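Local structure of transcriptional regulator, MarR family (Silicibacter pomeroyi DSS-3, 3BOQ) at the interface of chains A and B. The protein probably binds DNA as a winged helix-turn-helix transcription factor of the MarR family, regulating the expression of target genes. Coordinates in Å, arbitrary orientation; residue numbers count along the deposited sequence, not the author numbering. Chains: chain A/B, Transcriptional regulator, MarR family.

The interface of chains A and B. Residues chain A 139, 142, 146; chain B 20, 24, 145-146, 149.
A:Ala142 packs against B:Ala145, B:Leu20, B:Leu146 and B:Ile149, and its small methyl lets two helices of the two subunits come close. The methyl of B:Ala145 lies against the backbone of A:Ala142, with its CB 3.6 Å from the CA of A:Ala142; the small size of both alanines suits this close approach. Around the A:Ala142 methyl, branched side chains supply the wall. CD1 of B:Leu20 reaches CB of A:Ala142 at 3.8 Å, while CD2 of B:Leu146 and CD1 of B:Ile149 meet the same methyl, each at 4.0 Å.

Longer chains extend the apolar seam along the helix. B:Leu20 points its CG away from its own backbone N (chi1 166°), and the fork of the leucine then serves two partners: one methyl goes to A:Ala142, the other, CD2, to CG of A:Met139 at 4.0 Å. A:Met139, a selenomethionine, crosses that leucine at about a right angle, its CG methylene making the nearest approach, with the selenium alongside. One turn beyond A:Ala142, CD1 of A:Leu146 packs on CG1 of B:Ile24 at 3.9 Å, the two side chains meeting at a slant.

All three chain A residues lie on helix 136-152, packed into the angle formed by helices 12-43 and 136-153 of chain B. The terminal helices thus interlock across the two-fold axis, as is typical of the MarR dimer, and an equivalent patch recurs with the chains exchanged.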
# COMPACT_ATOMS: atom_id res chain seq x y z
N MSE A 139 3.80 18.03 4.50
CA MSE A 139 4.74 16.99 4.09
C MSE A 139 5.88 16.82 5.06
O MSE A 139 6.24 15.71 5.36
CB MSE A 139 5.32 17.28 2.71
CG MSE A 139 4.31 17.24 1.66
SE MSE A 139 5.10 17.12 -0.08
CE MSE A 139 6.19 18.77 -0.21
N ALA A 142 4.17 15.24 8.34
CA ALA A 142 3.84 13.82 8.11
C ALA A 142 5.10 12.97 8.15
O ALA A 142 5.15 11.94 8.76
CB ALA A 142 3.15 13.63 6.74
N LEU A 146 6.05 10.13 10.62
CA LEU A 146 6.13 8.77 10.08
C LEU A 146 7.45 8.10 10.37
O LEU A 146 7.46 6.92 10.64
CB LEU A 146 5.82 8.71 8.59
CG LEU A 146 4.39 9.02 8.17
CD1 LEU A 146 4.31 9.09 6.63
CD2 LEU A 146 3.40 8.03 8.72
N LEU B 20 8.67 11.76 1.76
CA LEU B 20 7.32 11.50 2.25
C LEU B 20 6.77 10.19 1.70
O LEU B 20 6.32 9.35 2.44
CB LEU B 20 6.37 12.67 1.90
CG LEU B 20 4.87 12.32 2.07
CD1 LEU B 20 4.54 12.19 3.56
CD2 LEU B 20 3.93 13.30 1.37
N ILE B 24 5.62 6.67 3.45
CA ILE B 24 4.33 6.09 3.35
C ILE B 24 4.43 4.65 2.89
O ILE B 24 3.79 3.79 3.44
CB ILE B 24 3.47 6.86 2.38
CG1 ILE B 24 3.07 8.20 3.00
CG2 ILE B 24 2.27 6.04 2.00
CD1 ILE B 24 2.60 9.20 1.98
N ALA B 145 -1.40 15.50 9.82
CA ALA B 145 -0.67 15.89 8.62
C ALA B 145 -1.20 15.17 7.37
O ALA B 145 -1.44 15.80 6.36
CB ALA B 145 0.84 15.68 8.79
N LEU B 146 -1.44 13.86 7.44
CA LEU B 146 -1.93 13.13 6.26
C LEU B 146 -3.34 13.59 5.82
O LEU B 146 -3.61 13.69 4.62
CB LEU B 146 -1.94 11.65 6.52
CG LEU B 146 -0.61 10.96 6.79
CD1 LEU B 146 -0.91 9.51 7.21
CD2 LEU B 146 0.35 11.00 5.58
N ILE B 149 -2.80 16.75 3.90
CA ILE B 149 -2.37 16.35 2.55
C ILE B 149 -3.55 15.91 1.67
O ILE B 149 -3.72 16.42 0.57
CB ILE B 149 -1.30 15.24 2.62
CG1 ILE B 149 -0.01 15.80 3.25
CG2 ILE B 149 -0.97 14.71 1.23
CD1 ILE B 149 1.07 14.78 3.49